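Local structure of ricin B lectin (Clostridium thermocellum, 3VSF) at residues Val191-Phe199 with Leu211-Lys219. The protein is an exo-beta-1,3-galactanase, a family 43 glycoside hydrolase joined to a galactose-binding beta-trefoil module, and probably trims galactose-containing polysaccharide chains from their ends. Residues are numbered along the deposited sequence; the frame is centred on the assembly and turned at random.
Sequences VDTDGKGYF and LYELTPDYK
Tyr218 reaches across to the turn Asp192-Gly195 and gives its hydroxyl proton to the carbonyl of Gly195, OH to O 2.6 Å, from above the carbonyl plane. The ring then packs obliquely over the backbone of Gly197, which as glycine has no side chain on that side. Strands 197-203 and 208-214 pair antiparallel: Phe199 N donates to Tyr212 O (2.8 Å), Tyr212 N to Phe199 O, and Leu214 N to Gly197 O. Tyr212 CD2 meets the rim of the Phe199 ring, in its plane, at 3.7 Å. Apolar Leu214 suits this buried side, its CD2 3.8 Å from Phe199 CB, with Trp134 of the neighbouring blade against both. On the other side, partly exposed Glu213, extended with CG anti to the backbone N (chi1 178°), lays its methylenes along the Tyr198 ring. Its OE2 lies beside the Lys196 CD and CE methylenes, but Lys196 NZ stays 4.6 Å from OE2, short of a salt bridge. In the second shell, Asp194 OD1 accepts from Lys196 N in an Asx turn. Within this four-stranded blade of the five-bladed family 43 propeller, the phenol bond ties turn Thr215-Tyr218 to turn Asp192-Gly195 where strand pairing has ended.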
ATOM      1  N   VAL A 191      12.497 -13.153   4.503  1.00 75.33           N
ATOM      2  CA  VAL A 191      12.804 -14.438   5.120  1.00 76.15           C
ATOM      3  C   VAL A 191      11.861 -15.511   4.586  1.00 76.78           C
ATOM      4  O   VAL A 191      10.651 -15.444   4.798  1.00 76.24           O
ATOM      5  CB  VAL A 191      12.668 -14.373   6.652  1.00 77.59           C
ATOM      6  CG1 VAL A 191      13.200 -15.651   7.283  1.00 72.83           C
ATOM      7  CG2 VAL A 191      13.402 -13.160   7.198  1.00 79.42           C
ATOM      8  N   ASP A 192      12.422 -16.499   3.896  1.00 74.40           N
ATOM      9  CA  ASP A 192      11.617 -17.541   3.266  1.00 77.13           C
ATOM     10  C   ASP A 192      11.158 -18.595   4.272  1.00 79.60           C
ATOM     11  O   ASP A 192      11.621 -18.622   5.414  1.00 78.16           O
ATOM     12  CB  ASP A 192      12.394 -18.196   2.121  1.00 76.45           C
ATOM     13  CG  ASP A 192      11.501 -19.000   1.194  1.00 77.11           C
ATOM     14  OD1 ASP A 192      10.300 -18.675   1.093  1.00 76.66           O
ATOM     15  OD2 ASP A 192      12.004 -19.954   0.564  1.00 77.67           O
ATOM     16  N   THR A 193      10.245 -19.460   3.840  1.00 77.40           N
ATOM     17  CA  THR A 193       9.696 -20.504   4.700  1.00 77.62           C
ATOM     18  C   THR A 193      10.772 -21.478   5.167  1.00 80.75           C
ATOM     19  O   THR A 193      10.758 -21.927   6.313  1.00 80.04           O
ATOM     20  CB  THR A 193       8.586 -21.298   3.984  1.00 80.70           C
ATOM     21  OG1 THR A 193       9.130 -21.950   2.829  1.00 83.37           O
ATOM     22  CG2 THR A 193       7.455 -20.375   3.555  1.00 74.81           C
ATOM     23  N   ASP A 194      11.700 -21.802   4.273  1.00 81.19           N
ATOM     24  CA  ASP A 194      12.771 -22.744   4.583  1.00 76.07           C
ATOM     25  C   ASP A 194      13.799 -22.150   5.543  1.00 77.49           C
ATOM     26  O   ASP A 194      14.696 -22.847   6.015  1.00 78.91           O
ATOM     27  CB  ASP A 194      13.456 -23.223   3.300  1.00 75.04           C
ATOM     28  CG  ASP A 194      13.890 -22.078   2.406  1.00 78.40           C
ATOM     29  OD1 ASP A 194      14.029 -20.944   2.911  1.00 78.91           O
ATOM     30  OD2 ASP A 194      14.096 -22.311   1.196  1.00 75.45           O
ATOM     31  N   GLY A 195      13.662 -20.858   5.827  1.00 77.00           N
ATOM     32  CA  GLY A 195      14.553 -20.187   6.756  1.00 77.48           C
ATOM     33  C   GLY A 195      15.705 -19.475   6.077  1.00 77.19           C
ATOM     34  O   GLY A 195      16.580 -18.920   6.741  1.00 77.93           O
ATOM     35  N   LYS A 196      15.713 -19.489   4.748  1.00 76.77           N
ATOM     36  CA  LYS A 196      16.753 -18.803   3.990  1.00 74.77           C
ATOM     37  C   LYS A 196      16.507 -17.299   3.944  1.00 76.80           C
ATOM     38  O   LYS A 196      15.403 -16.849   3.636  1.00 78.65           O
ATOM     39  CB  LYS A 196      16.854 -19.365   2.569  1.00 75.07           C
ATOM     40  CG  LYS A 196      17.625 -20.670   2.470  1.00 76.93           C
ATOM     41  CD  LYS A 196      17.820 -21.081   1.018  1.00 80.76           C
ATOM     42  CE  LYS A 196      18.811 -22.229   0.895  1.00 85.57           C
ATOM     43  NZ  LYS A 196      18.374 -23.431   1.657  1.00 88.85           N
ATOM     44  N   GLY A 197      17.542 -16.528   4.257  1.00 76.58           N
ATOM     45  CA  GLY A 197      17.450 -15.081   4.224  1.00 73.91           C
ATOM     46  C   GLY A 197      17.753 -14.534   2.845  1.00 74.05           C
ATOM     47  O   GLY A 197      18.562 -15.096   2.107  1.00 74.23           O
ATOM     48  N   TYR A 198      17.098 -13.434   2.492  1.00 74.46           N
ATOM     49  CA  TYR A 198      17.285 -12.830   1.180  1.00 72.52           C
ATOM     50  C   TYR A 198      17.389 -11.313   1.259  1.00 72.92           C
ATOM     51  O   TYR A 198      16.690 -10.668   2.040  1.00 73.07           O
ATOM     52  CB  TYR A 198      16.146 -13.230   0.240  1.00 71.41           C
ATOM     53  CG  TYR A 198      16.133 -14.699  -0.111  1.00 71.19           C
ATOM     54  CD1 TYR A 198      16.759 -15.164  -1.260  1.00 71.37           C
ATOM     55  CD2 TYR A 198      15.497 -15.623   0.708  1.00 71.66           C
ATOM     56  CE1 TYR A 198      16.749 -16.506  -1.585  1.00 75.30           C
ATOM     57  CE2 TYR A 198      15.484 -16.967   0.392  1.00 72.96           C
ATOM     58  CZ  TYR A 198      16.112 -17.404  -0.755  1.00 76.11           C
ATOM     59  OH  TYR A 198      16.099 -18.742  -1.074  1.00 80.94           O
ATOM     60  N   PHE A 199      18.276 -10.755   0.444  1.00 72.43           N
ATOM     61  CA  PHE A 199      18.449  -9.313   0.351  1.00 69.36           C
ATOM     62  C   PHE A 199      18.278  -8.882  -1.099  1.00 69.04           C
ATOM     63  O   PHE A 199      18.920  -9.428  -1.996  1.00 73.04           O
ATOM     64  CB  PHE A 199      19.832  -8.907   0.866  1.00 69.89           C
ATOM     65  CG  PHE A 199      20.139  -7.445   0.700  1.00 68.52           C
ATOM     66  CD1 PHE A 199      19.704  -6.521   1.636  1.00 67.38           C
ATOM     67  CD2 PHE A 199      20.874  -6.996  -0.385  1.00 66.87           C
ATOM     68  CE1 PHE A 199      19.989  -5.175   1.488  1.00 64.38           C
ATOM     69  CE2 PHE A 199      21.161  -5.652  -0.539  1.00 66.01           C
ATOM     70  CZ  PHE A 199      20.718  -4.741   0.400  1.00 64.20           C
ATOM     71  N   LEU A 211      18.491 -10.038  -6.615  1.00 71.67           N
ATOM     72  CA  LEU A 211      18.057 -10.796  -5.451  1.00 72.41           C
ATOM     73  C   LEU A 211      19.214 -11.633  -4.924  1.00 72.73           C
ATOM     74  O   LEU A 211      19.606 -12.622  -5.542  1.00 72.28           O
ATOM     75  CB  LEU A 211      16.875 -11.699  -5.805  1.00 71.71           C
ATOM     76  CG  LEU A 211      16.311 -12.551  -4.664  1.00 72.62           C
ATOM     77  CD1 LEU A 211      15.800 -11.667  -3.537  1.00 71.16           C
ATOM     78  CD2 LEU A 211      15.211 -13.469  -5.170  1.00 74.95           C
ATOM     79  N   TYR A 212      19.763 -11.229  -3.783  1.00 72.77           N
ATOM     80  CA  TYR A 212      20.894 -11.930  -3.188  1.00 73.49           C
ATOM     81  C   TYR A 212      20.439 -12.902  -2.108  1.00 74.14           C
ATOM     82  O   TYR A 212      19.625 -12.556  -1.253  1.00 73.47           O
ATOM     83  CB  TYR A 212      21.891 -10.933  -2.590  1.00 74.54           C
ATOM     84  CG  TYR A 212      22.386  -9.886  -3.560  1.00 72.54           C
ATOM     85  CD1 TYR A 212      23.427 -10.159  -4.437  1.00 70.19           C
ATOM     86  CD2 TYR A 212      21.816  -8.620  -3.594  1.00 72.99           C
ATOM     87  CE1 TYR A 212      23.883  -9.202  -5.325  1.00 70.70           C
ATOM     88  CE2 TYR A 212      22.267  -7.657  -4.476  1.00 74.63           C
ATOM     89  CZ  TYR A 212      23.300  -7.954  -5.339  1.00 71.51           C
ATOM     90  OH  TYR A 212      23.748  -6.997  -6.219  1.00 70.12           O
ATOM     91  N   GLU A 213      20.969 -14.118  -2.153  1.00 76.37           N
ATOM     92  CA  GLU A 213      20.719 -15.098  -1.105  1.00 75.69           C
ATOM     93  C   GLU A 213      21.756 -14.934  -0.003  1.00 76.99           C
ATOM     94  O   GLU A 213      22.957 -14.919  -0.269  1.00 75.71           O
ATOM     95  CB  GLU A 213      20.768 -16.520  -1.666  1.00 79.15           C
ATOM     96  CG  GLU A 213      20.564 -17.604  -0.619  1.00 80.77           C
ATOM     97  CD  GLU A 213      20.640 -19.002  -1.201  1.00 82.97           C
ATOM     98  OE1 GLU A 213      20.738 -19.128  -2.441  1.00 84.07           O
ATOM     99  OE2 GLU A 213      20.602 -19.976  -0.420  1.00 82.80           O
ATOM    100  N   LEU A 214      21.290 -14.805   1.234  1.00 75.37           N
ATOM    101  CA  LEU A 214      22.182 -14.581   2.363  1.00 73.93           C
ATOM    102  C   LEU A 214      22.693 -15.889   2.956  1.00 76.33           C
ATOM    103  O   LEU A 214      22.063 -16.937   2.816  1.00 77.16           O
ATOM    104  CB  LEU A 214      21.473 -13.767   3.447  1.00 71.43           C
ATOM    105  CG  LEU A 214      20.901 -12.419   3.012  1.00 72.88           C
ATOM    106  CD1 LEU A 214      20.191 -11.742   4.173  1.00 74.44           C
ATOM    107  CD2 LEU A 214      21.998 -11.530   2.452  1.00 72.66           C
ATOM    108  N   THR A 215      23.844 -15.818   3.616  1.00 77.51           N
ATOM    109  CA  THR A 215      24.373 -16.953   4.358  1.00 74.62           C
ATOM    110  C   THR A 215      23.469 -17.226   5.558  1.00 75.55           C
ATOM    111  O   THR A 215      22.658 -16.377   5.927  1.00 77.96           O
ATOM    112  CB  THR A 215      25.815 -16.688   4.837  1.00 79.11           C
ATOM    113  OG1 THR A 215      25.874 -15.423   5.507  1.00 79.44           O
ATOM    114  CG2 THR A 215      26.772 -16.669   3.657  1.00 79.12           C
ATOM    115  N   PRO A 216      23.596 -18.415   6.166  1.00 74.41           N
ATOM    116  CA  PRO A 216      22.752 -18.796   7.304  1.00 72.05           C
ATOM    117  C   PRO A 216      22.665 -17.725   8.391  1.00 75.27           C
ATOM    118  O   PRO A 216      21.653 -17.654   9.088  1.00 75.63           O
ATOM    119  CB  PRO A 216      23.453 -20.040   7.847  1.00 72.08           C
ATOM    120  CG  PRO A 216      24.075 -20.654   6.646  1.00 70.67           C
ATOM    121  CD  PRO A 216      24.509 -19.505   5.773  1.00 74.73           C
ATOM    122  N   ASP A 217      23.704 -16.907   8.534  1.00 77.84           N
ATOM    123  CA  ASP A 217      23.736 -15.895   9.588  1.00 80.21           C
ATOM    124  C   ASP A 217      23.021 -14.601   9.195  1.00 80.80           C
ATOM    125  O   ASP A 217      22.848 -13.706  10.024  1.00 81.97           O
ATOM    126  CB  ASP A 217      25.178 -15.606  10.019  1.00 81.23           C
ATOM    127  CG  ASP A 217      26.064 -15.189   8.860  1.00 81.84           C
ATOM    128  OD1 ASP A 217      25.575 -14.478   7.957  1.00 80.62           O
ATOM    129  OD2 ASP A 217      27.253 -15.573   8.851  1.00 82.55           O
ATOM    130  N   TYR A 218      22.613 -14.511   7.931  1.00 78.86           N
ATOM    131  CA  TYR A 218      21.900 -13.342   7.412  1.00 78.93           C
ATOM    132  C   TYR A 218      22.786 -12.104   7.281  1.00 78.33           C
ATOM    133  O   TYR A 218      22.383 -11.108   6.682  1.00 77.10           O
ATOM    134  CB  TYR A 218      20.684 -13.003   8.281  1.00 77.90           C
ATOM    135  CG  TYR A 218      19.545 -13.994   8.196  1.00 77.54           C
ATOM    136  CD1 TYR A 218      19.584 -15.058   7.307  1.00 76.42           C
ATOM    137  CD2 TYR A 218      18.425 -13.855   9.004  1.00 78.98           C
ATOM    138  CE1 TYR A 218      18.540 -15.962   7.231  1.00 75.03           C
ATOM    139  CE2 TYR A 218      17.377 -14.750   8.934  1.00 77.37           C
ATOM    140  CZ  TYR A 218      17.439 -15.801   8.046  1.00 76.55           C
ATOM    141  OH  TYR A 218      16.395 -16.692   7.977  1.00 77.78           O
ATOM    142  N   LYS A 219      23.988 -12.168   7.842  1.00 77.00           N
ATOM    143  CA  LYS A 219      24.873 -11.008   7.883  1.00 75.12           C
ATOM    144  C   LYS A 219      25.749 -10.871   6.639  1.00 75.56           C
ATOM    145  O   LYS A 219      26.402  -9.848   6.445  1.00 78.12           O
ATOM    146  CB  LYS A 219      25.742 -11.045   9.144  1.00 78.11           C
ATOM    147  CG  LYS A 219      24.980 -10.748  10.426  1.00 79.32           C
ATOM    148  CD  LYS A 219      25.811 -11.062  11.661  1.00 82.26           C
ATOM    149  CE  LYS A 219      26.058 -12.557  11.792  1.00 86.07           C
ATOM    150  NZ  LYS A 219      26.793 -12.898  13.041  1.00 86.61           N
TER